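Local coordinates for protein glucose-6-phosphate isomerase (Plasmodium falciparum, PDB 3QKI) that probably interconverts alpha-D-glucose 6-phosphate and beta-D-fructose 6-phosphate, an early step of glycolysis, at residues G176-V184 with G311-G320; L385-S396 with L529-I537. All coordinates share one frame; numbering follows the deposited sequence. Where two conformers were deposited one is given.

Contact 1. Residues G176-V184 with G311-G320; sequences GSYLGTEFV and GRFSVTSSVG
V315 lies against the first turn of helix 179-197 at G180, where the absence of a side chain lets V315 CB come within 4.0 Å of G180 CA. The branch that does the touching is CG2, which chi1 of 73° sets anti to the backbone N of V315; it rests on the peptide leading into T181, 3.5 Å from T181 N, with V184 CG2 a looser neighbour one turn on. V319 approaches the same helix start from its own helix, its CG1 lying 3.5 Å from S177 O. Between these valines T181 turns its hydroxyl, rather than its methyl, to the other segment, and T181 OG1 sits 3.4 Å from G320 CA. That hydroxyl is held by a water bridge: water 1 accepts from T181 OG1 at 2.7 Å and gives its own two protons to S177 O and V319 O, so both segments are tied through one water. A second water joins S177 OG to S314 OG, which itself donates to G311 O (2.7 Å), arriving within the plane of that carbonyl at one of the oxygen's lone pairs. The S314 to S317 type I turn then delivers S317 as N-cap of helix 318-328; S317 OG accepts from V319 N, with an N-H...O angle of 152°. The arrangement belongs to the sugar-phosphate site of the phosphoglucose isomerase fold: G176 and S177, between strand 168-172 and helix 179-197, are seen to bind beta-D-fructose 6-phosphate, absent from this chain.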
loop_
_atom_site.group_PDB
_atom_site.type_symbol
_atom_site.label_atom_id
_atom_site.label_comp_id
_atom_site.label_asym_id
_atom_site.label_seq_id
_atom_site.Cartn_x
_atom_site.Cartn_y
_atom_site.Cartn_z
ATOM N N GLY A 176 -6.639 11.222 -8.719
ATOM C CA GLY A 176 -6.682 12.468 -7.946
ATOM C C GLY A 176 -8.060 12.888 -7.470
ATOM O O GLY A 176 -8.174 13.658 -6.516
ATOM N N SER A 177 -9.115 12.366 -8.127
ATOM C CA SER A 177 -10.493 12.653 -7.754
ATOM C C SER A 177 -10.951 12.003 -6.447
ATOM O O SER A 177 -12.014 12.362 -5.948
ATOM C CB SER A 177 -11.440 12.358 -8.908
ATOM O OG SER A 177 -11.184 13.309 -9.924
ATOM N N TYR A 178 -10.154 11.084 -5.865
ATOM C CA TYR A 178 -10.469 10.502 -4.550
ATOM C C TYR A 178 -9.272 10.265 -3.610
ATOM O O TYR A 178 -9.509 10.172 -2.416
ATOM C CB TYR A 178 -11.283 9.203 -4.667
ATOM C CG TYR A 178 -10.411 7.997 -4.890
ATOM C CD1 TYR A 178 -10.118 7.119 -3.849
ATOM C CD2 TYR A 178 -9.811 7.770 -6.125
ATOM C CE1 TYR A 178 -9.258 6.031 -4.041
ATOM C CE2 TYR A 178 -8.917 6.716 -6.312
ATOM C CZ TYR A 178 -8.656 5.842 -5.273
ATOM O OH TYR A 178 -7.839 4.766 -5.502
ATOM N N LEU A 179 -8.037 10.049 -4.123
ATOM C CA LEU A 179 -6.887 9.727 -3.256
ATOM C C LEU A 179 -6.655 10.700 -2.106
ATOM O O LEU A 179 -6.529 10.275 -0.965
ATOM C CB LEU A 179 -5.592 9.415 -4.039
ATOM C CG LEU A 179 -5.578 8.078 -4.812
ATOM C CD1 LEU A 179 -4.457 8.046 -5.840
ATOM C CD2 LEU A 179 -5.462 6.876 -3.880
ATOM N N GLY A 180 -6.637 11.987 -2.411
ATOM C CA GLY A 180 -6.473 13.011 -1.384
ATOM C C GLY A 180 -7.651 13.025 -0.434
ATOM O O GLY A 180 -7.472 13.063 0.789
ATOM N N THR A 181 -8.872 12.939 -0.991
ATOM C CA THR A 181 -10.093 12.919 -0.188
ATOM C C THR A 181 -10.078 11.740 0.802
ATOM O O THR A 181 -10.343 11.959 1.982
ATOM C CB THR A 181 -11.328 12.876 -1.092
ATOM O OG1 THR A 181 -11.188 13.885 -2.088
ATOM C CG2 THR A 181 -12.648 13.056 -0.309
ATOM N N GLU A 182 -9.772 10.512 0.320
ATOM C CA GLU A 182 -9.762 9.346 1.185
ATOM C C GLU A 182 -8.692 9.457 2.278
ATOM O O GLU A 182 -8.951 9.078 3.433
ATOM C CB GLU A 182 -9.664 8.023 0.396
ATOM C CG GLU A 182 -9.745 6.832 1.346
ATOM C CD GLU A 182 -10.062 5.507 0.699
ATOM O OE1 GLU A 182 -9.572 5.259 -0.424
ATOM O OE2 GLU A 182 -10.787 4.706 1.327
ATOM N N PHE A 183 -7.529 10.037 1.939
ATOM C CA PHE A 183 -6.478 10.266 2.935
ATOM C C PHE A 183 -7.086 11.123 4.068
ATOM O O PHE A 183 -7.039 10.717 5.221
ATOM C CB PHE A 183 -5.220 10.928 2.291
ATOM C CG PHE A 183 -4.525 12.004 3.118
ATOM C CD1 PHE A 183 -4.180 11.777 4.448
ATOM C CD2 PHE A 183 -4.240 13.250 2.572
ATOM C CE1 PHE A 183 -3.613 12.796 5.228
ATOM C CE2 PHE A 183 -3.618 14.245 3.337
ATOM C CZ PHE A 183 -3.313 14.010 4.658
ATOM N N VAL A 184 -7.662 12.285 3.733
ATOM C CA VAL A 184 -8.219 13.229 4.723
ATOM C C VAL A 184 -9.408 12.638 5.469
ATOM O O VAL A 184 -9.514 12.815 6.678
ATOM C CB VAL A 184 -8.530 14.635 4.130
ATOM C CG1 VAL A 184 -9.051 15.594 5.214
ATOM C CG2 VAL A 184 -7.298 15.231 3.452
ATOM N N GLY A 311 -5.307 17.192 -10.956
ATOM C CA GLY A 311 -5.997 16.100 -10.266
ATOM C C GLY A 311 -5.372 15.709 -8.939
ATOM O O GLY A 311 -6.045 15.723 -7.908
ATOM N N ARG A 312 -4.064 15.436 -8.941
ATOM C CA ARG A 312 -3.300 15.075 -7.727
ATOM C C ARG A 312 -3.105 16.249 -6.724
ATOM O O ARG A 312 -2.543 16.029 -5.652
ATOM C CB ARG A 312 -1.956 14.425 -8.091
ATOM C CG ARG A 312 -1.052 15.305 -8.941
ATOM C CD ARG A 312 -0.028 14.450 -9.642
ATOM N NE ARG A 312 0.769 15.228 -10.582
ATOM C CZ ARG A 312 0.526 15.299 -11.882
ATOM N NH1 ARG A 312 -0.495 14.634 -12.411
ATOM N NH2 ARG A 312 1.310 16.023 -12.668
ATOM N N PHE A 313 -3.542 17.480 -7.088
ATOM C CA PHE A 313 -3.506 18.677 -6.229
ATOM C C PHE A 313 -4.961 19.186 -6.001
ATOM O O PHE A 313 -5.165 20.337 -5.627
ATOM C CB PHE A 313 -2.688 19.791 -6.923
ATOM C CG PHE A 313 -1.226 19.488 -7.167
ATOM C CD1 PHE A 313 -0.276 19.711 -6.170
ATOM C CD2 PHE A 313 -0.790 19.037 -8.410
ATOM C CE1 PHE A 313 1.085 19.473 -6.403
ATOM C CE2 PHE A 313 0.571 18.779 -8.640
ATOM C CZ PHE A 313 1.500 19.007 -7.634
ATOM N N SER A 314 -5.961 18.352 -6.270
ATOM C CA SER A 314 -7.381 18.760 -6.248
ATOM C C SER A 314 -8.184 18.630 -4.948
ATOM O O SER A 314 -9.278 19.175 -4.886
ATOM C CB SER A 314 -8.136 18.150 -7.432
ATOM O OG SER A 314 -8.464 16.788 -7.208
ATOM N N VAL A 315 -7.652 17.966 -3.899
ATOM C CA VAL A 315 -8.384 17.797 -2.625
ATOM C C VAL A 315 -8.867 19.116 -1.989
ATOM O O VAL A 315 -9.938 19.117 -1.380
ATOM C CB VAL A 315 -7.734 16.816 -1.598
ATOM C CG1 VAL A 315 -6.499 17.429 -0.956
ATOM C CG2 VAL A 315 -8.730 16.390 -0.510
ATOM N N THR A 316 -8.100 20.226 -2.134
ATOM C CA THR A 316 -8.499 21.527 -1.590
ATOM C C THR A 316 -9.490 22.294 -2.480
ATOM O O THR A 316 -9.941 23.373 -2.107
ATOM C CB THR A 316 -7.297 22.356 -1.105
ATOM O OG1 THR A 316 -6.428 22.621 -2.217
ATOM C CG2 THR A 316 -6.546 21.668 0.050
ATOM N N SER A 317 -9.888 21.718 -3.613
ATOM C CA SER A 317 -10.932 22.317 -4.457
ATOM C C SER A 317 -12.220 21.591 -4.040
ATOM O O SER A 317 -12.162 20.741 -3.138
ATOM C CB SER A 317 -10.656 22.056 -5.940
ATOM O OG SER A 317 -10.911 20.699 -6.291
ATOM N N SER A 318 -13.360 21.854 -4.732
ATOM C CA SER A 318 -14.628 21.157 -4.492
ATOM C C SER A 318 -14.482 19.615 -4.525
ATOM O O SER A 318 -15.240 18.930 -3.840
ATOM C CB SER A 318 -15.689 21.605 -5.491
ATOM O OG SER A 318 -15.202 21.502 -6.816
ATOM N N VAL A 319 -13.502 19.081 -5.276
ATOM C CA VAL A 319 -13.212 17.626 -5.367
ATOM C C VAL A 319 -13.228 16.967 -3.961
ATOM O O VAL A 319 -13.921 15.964 -3.749
ATOM C CB VAL A 319 -11.868 17.327 -6.097
ATOM C CG1 VAL A 319 -11.454 15.853 -5.922
ATOM C CG2 VAL A 319 -11.949 17.703 -7.578
ATOM N N GLY A 320 -12.482 17.560 -3.036
ATOM C CA GLY A 320 -12.399 17.087 -1.661
ATOM C C GLY A 320 -13.234 17.907 -0.701
ATOM O O GLY A 320 -13.866 17.343 0.190
HETATM O O HOH W 1 -13.205 13.296 -3.730
HETATM O O HOH W 2 -9.650 15.763 -9.386
#

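Contact 2. Residues L385-S396 with L529-I537; sequences LLKFSAHIQQLS and LLSLYESRI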
loop_
_atom_site.group_PDB
_atom_site.type_symbol
_atom_site.label_atom_id
_atom_site.label_comp_id
_atom_site.label_asym_id
_atom_site.label_seq_id
_atom_site.Cartn_x
_atom_site.Cartn_y
_atom_site.Cartn_z
ATOM N N LEU A 385 -3.765 7.508 9.625
ATOM C CA LEU A 385 -3.057 7.918 8.415
ATOM C C LEU A 385 -2.857 6.722 7.430
ATOM O O LEU A 385 -2.031 6.822 6.537
ATOM C CB LEU A 385 -1.735 8.637 8.762
ATOM C CG LEU A 385 -1.907 10.104 9.276
ATOM C CD1 LEU A 385 -0.565 10.689 9.673
ATOM C CD2 LEU A 385 -2.520 11.003 8.226
ATOM N N LEU A 386 -3.642 5.621 7.573
ATOM C CA LEU A 386 -3.526 4.445 6.698
ATOM C C LEU A 386 -3.692 4.727 5.203
ATOM O O LEU A 386 -3.221 3.939 4.393
ATOM C CB LEU A 386 -4.332 3.195 7.168
ATOM C CG LEU A 386 -5.871 3.275 7.215
ATOM C CD1 LEU A 386 -6.463 2.719 5.983
ATOM C CD2 LEU A 386 -6.420 2.395 8.314
ATOM N N LYS A 387 -4.326 5.843 4.836
ATOM C CA LYS A 387 -4.516 6.181 3.420
ATOM C C LYS A 387 -3.631 7.343 2.946
ATOM O O LYS A 387 -3.745 7.759 1.799
ATOM C CB LYS A 387 -6.008 6.441 3.097
ATOM C CG LYS A 387 -6.902 5.232 3.295
ATOM C CD LYS A 387 -6.656 4.167 2.274
ATOM C CE LYS A 387 -7.517 2.955 2.498
ATOM N NZ LYS A 387 -7.180 1.888 1.519
ATOM N N PHE A 388 -2.715 7.815 3.804
ATOM C CA PHE A 388 -1.808 8.931 3.459
ATOM C C PHE A 388 -0.816 8.522 2.356
ATOM O O PHE A 388 -0.731 9.206 1.345
ATOM C CB PHE A 388 -1.082 9.447 4.722
ATOM C CG PHE A 388 -0.118 10.586 4.487
ATOM C CD1 PHE A 388 -0.562 11.806 3.963
ATOM C CD2 PHE A 388 1.231 10.456 4.814
ATOM C CE1 PHE A 388 0.330 12.886 3.797
ATOM C CE2 PHE A 388 2.124 11.530 4.624
ATOM C CZ PHE A 388 1.662 12.737 4.126
ATOM N N SER A 389 -0.097 7.401 2.544
ATOM C CA SER A 389 0.906 6.826 1.619
ATOM C C SER A 389 0.356 6.667 0.187
ATOM O O SER A 389 1.063 7.005 -0.767
ATOM C CB SER A 389 1.355 5.462 2.148
ATOM O OG SER A 389 2.300 4.817 1.319
ATOM N N ALA A 390 -0.887 6.154 0.031
ATOM C CA ALA A 390 -1.520 5.962 -1.279
ATOM C C ALA A 390 -1.681 7.307 -1.989
ATOM O O ALA A 390 -1.475 7.380 -3.199
ATOM C CB ALA A 390 -2.868 5.263 -1.128
ATOM N N HIS A 391 -2.036 8.370 -1.246
ATOM C CA HIS A 391 -2.136 9.720 -1.819
ATOM C C HIS A 391 -0.722 10.248 -2.191
ATOM O O HIS A 391 -0.533 10.697 -3.326
ATOM C CB HIS A 391 -2.833 10.716 -0.856
ATOM C CG HIS A 391 -2.788 12.130 -1.373
ATOM N ND1 HIS A 391 -3.215 12.444 -2.662
ATOM C CD2 HIS A 391 -2.311 13.251 -0.790
ATOM C CE1 HIS A 391 -3.040 13.748 -2.792
ATOM N NE2 HIS A 391 -2.489 14.277 -1.699
ATOM N N ILE A 392 0.251 10.165 -1.261
ATOM C CA ILE A 392 1.640 10.586 -1.506
ATOM C C ILE A 392 2.251 9.869 -2.720
ATOM O O ILE A 392 2.955 10.507 -3.488
ATOM C CB ILE A 392 2.535 10.542 -0.222
ATOM C CG1 ILE A 392 1.949 11.453 0.874
ATOM C CG2 ILE A 392 4.010 10.908 -0.516
ATOM C CD1 ILE A 392 1.583 12.927 0.413
ATOM N N GLN A 393 1.912 8.594 -2.937
ATOM C CA GLN A 393 2.346 7.816 -4.112
ATOM C C GLN A 393 1.962 8.484 -5.405
ATOM O O GLN A 393 2.840 8.668 -6.242
ATOM C CB GLN A 393 1.730 6.421 -4.093
ATOM C CG GLN A 393 2.633 5.394 -3.572
ATOM C CD GLN A 393 2.018 4.021 -3.720
ATOM O OE1 GLN A 393 0.817 3.855 -3.980
ATOM N NE2 GLN A 393 2.846 3.005 -3.563
ATOM N N GLN A 394 0.657 8.877 -5.592
ATOM C CA GLN A 394 0.263 9.586 -6.814
ATOM C C GLN A 394 0.893 10.988 -6.873
ATOM O O GLN A 394 1.487 11.344 -7.897
ATOM C CB GLN A 394 -1.258 9.687 -6.996
ATOM C CG GLN A 394 -1.588 10.559 -8.235
ATOM C CD GLN A 394 -3.026 10.819 -8.491
ATOM O OE1 GLN A 394 -3.813 10.948 -7.581
ATOM N NE2 GLN A 394 -3.396 10.918 -9.761
ATOM N N LEU A 395 0.762 11.774 -5.787
ATOM C CA LEU A 395 1.276 13.137 -5.705
ATOM C C LEU A 395 2.746 13.197 -6.121
ATOM O O LEU A 395 3.102 14.013 -6.957
ATOM C CB LEU A 395 1.065 13.723 -4.294
ATOM C CG LEU A 395 1.646 15.140 -4.039
ATOM C CD1 LEU A 395 0.974 16.190 -4.910
ATOM C CD2 LEU A 395 1.502 15.526 -2.586
ATOM N N SER A 396 3.578 12.281 -5.598
ATOM C CA SER A 396 5.006 12.243 -5.913
ATOM C C SER A 396 5.288 11.631 -7.277
ATOM O O SER A 396 5.923 12.266 -8.112
ATOM C CB SER A 396 5.752 11.445 -4.844
ATOM O OG SER A 396 5.477 12.022 -3.576
ATOM N N LEU A 529 0.131 19.141 6.978
ATOM C CA LEU A 529 0.719 17.905 6.439
ATOM C C LEU A 529 0.511 17.786 4.910
ATOM O O LEU A 529 1.457 17.470 4.201
ATOM C CB LEU A 529 0.204 16.659 7.196
ATOM C CG LEU A 529 0.751 15.287 6.773
ATOM C CD1 LEU A 529 2.255 15.177 7.008
ATOM C CD2 LEU A 529 0.024 14.158 7.517
ATOM N N LEU A 530 -0.703 18.041 4.420
ATOM C CA LEU A 530 -0.985 17.989 2.987
ATOM C C LEU A 530 -0.141 18.998 2.224
ATOM O O LEU A 530 0.526 18.628 1.253
ATOM C CB LEU A 530 -2.479 18.240 2.669
ATOM C CG LEU A 530 -2.791 18.392 1.172
ATOM C CD1 LEU A 530 -2.681 17.071 0.444
ATOM C CD2 LEU A 530 -4.069 19.106 0.942
ATOM N N SER A 531 -0.153 20.264 2.672
ATOM C CA SER A 531 0.574 21.324 1.981
ATOM C C SER A 531 2.081 21.083 2.027
ATOM O O SER A 531 2.758 21.372 1.057
ATOM C CB SER A 531 0.196 22.699 2.520
ATOM O OG SER A 531 1.074 23.691 2.004
ATOM N N LEU A 532 2.593 20.528 3.128
ATOM C CA LEU A 532 4.004 20.220 3.288
ATOM C C LEU A 532 4.472 19.309 2.137
ATOM O O LEU A 532 5.494 19.594 1.523
ATOM C CB LEU A 532 4.258 19.560 4.670
ATOM C CG LEU A 532 5.663 18.994 4.927
ATOM C CD1 LEU A 532 6.709 20.063 4.794
ATOM C CD2 LEU A 532 5.746 18.313 6.298
ATOM N N TYR A 533 3.714 18.244 1.831
ATOM C CA TYR A 533 4.051 17.309 0.759
ATOM C C TYR A 533 3.781 17.884 -0.633
ATOM O O TYR A 533 4.612 17.689 -1.533
ATOM C CB TYR A 533 3.402 15.920 0.979
ATOM C CG TYR A 533 4.226 15.080 1.925
ATOM C CD1 TYR A 533 4.162 15.279 3.306
ATOM C CD2 TYR A 533 5.162 14.166 1.440
ATOM C CE1 TYR A 533 4.993 14.573 4.182
ATOM C CE2 TYR A 533 5.995 13.452 2.311
ATOM C CZ TYR A 533 5.894 13.647 3.680
ATOM O OH TYR A 533 6.705 12.942 4.546
ATOM N N GLU A 534 2.675 18.642 -0.804
ATOM C CA GLU A 534 2.403 19.287 -2.112
ATOM C C GLU A 534 3.549 20.286 -2.411
ATOM O O GLU A 534 4.093 20.288 -3.515
ATOM C CB GLU A 534 1.051 20.035 -2.114
ATOM C CG GLU A 534 -0.189 19.146 -2.108
ATOM C CD GLU A 534 -1.505 19.903 -2.219
ATOM O OE1 GLU A 534 -1.499 21.148 -2.072
ATOM O OE2 GLU A 534 -2.541 19.256 -2.498
ATOM N N SER A 535 3.968 21.053 -1.393
ATOM C CA SER A 535 5.076 22.011 -1.516
ATOM C C SER A 535 6.393 21.281 -1.801
ATOM O O SER A 535 7.118 21.688 -2.703
ATOM C CB SER A 535 5.199 22.860 -0.260
ATOM O OG SER A 535 4.000 23.558 0.016
ATOM N N ARG A 536 6.684 20.185 -1.064
ATOM C CA ARG A 536 7.895 19.391 -1.255
ATOM C C ARG A 536 8.000 18.884 -2.680
ATOM O O ARG A 536 9.070 18.990 -3.268
ATOM C CB ARG A 536 7.947 18.218 -0.233
ATOM C CG ARG A 536 9.149 17.279 -0.362
ATOM C CD ARG A 536 8.756 16.034 -1.136
ATOM N NE ARG A 536 9.764 14.967 -1.103
ATOM C CZ ARG A 536 9.861 14.058 -0.136
ATOM N NH1 ARG A 536 9.052 14.103 0.913
ATOM N NH2 ARG A 536 10.779 13.106 -0.206
ATOM N N ILE A 537 6.887 18.340 -3.243
ATOM C CA ILE A 537 6.864 17.825 -4.618
ATOM C C ILE A 537 7.092 18.917 -5.667
ATOM O O ILE A 537 7.876 18.716 -6.601
ATOM C CB ILE A 537 5.636 16.913 -4.865
ATOM C CG1 ILE A 537 5.842 15.543 -4.148
ATOM C CG2 ILE A 537 5.312 16.728 -6.333
ATOM C CD1 ILE A 537 7.276 14.807 -4.391
HETATM O O HOH W 3 -2.606 16.756 -2.983
#
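I392 O is gripped twice by S396, whose OG (2.9 Å from I392 O) and backbone N reach it from opposite faces of the carbonyl plane. With chi1 at -56°, S396 OG is folded back toward its own helix, and this same atom meets I537 CD1 at 3.4 Å. The middle of the interface is aromatic. F388 directs its edge at the face of Y533 in a T-shaped stack, centroids 5.3 Å apart and planes at 88°, while L529 CD2 makes a CH-pi contact over one face of F388, 4.1 Å from the ring centroid. I392 CD1 adds a close apolar contact with Y533 CB (3.5 Å), and L395 CD2 lies over the backbone joining Y533 to E534. Beside this apolar packing, water 3 links H391 NE2 (2.8 Å) to E534 OE2; the other carboxylate oxygen, E534 OE1, is in a salt bridge with R117. The axes run nearly parallel, 10.3 Å apart and crossing at -24°. Helix 388-400 thus lies between helix 179-197, which meets it through F183 and L179, and helix 523-543, which also packs on helix 330-349 through L530, S531 and S535 and on helix 356-371 through L532, S535 and R536. Y533 OH reaches E444 on strand 443-448 of the mixed sheet.

In the fold
The centres of contacts 1 and 2 are about 11 Å apart, and the two touch directly. F183 CE1 and F388 CD1 approach to 3.4 Å, while L530 of contact 2 packs on V315 and T316 of contact 1. Toward the substrate site, Q394 OE1 lies 3.1 Å from G176 N; both residues, with S177, are among those seen to bind beta-D-fructose 6-phosphate, which is not bound to this chain. E398, a further ligand residue on helix 388-400, forms a salt bridge with R312 of contact 1 and a hydrogen bond with Q394 of contact 2. Q394 also packs on H429 of the second subunit; H429 is a ligand residue too, consistent with a site shared between subunits, as in other phosphoglucose isomerases.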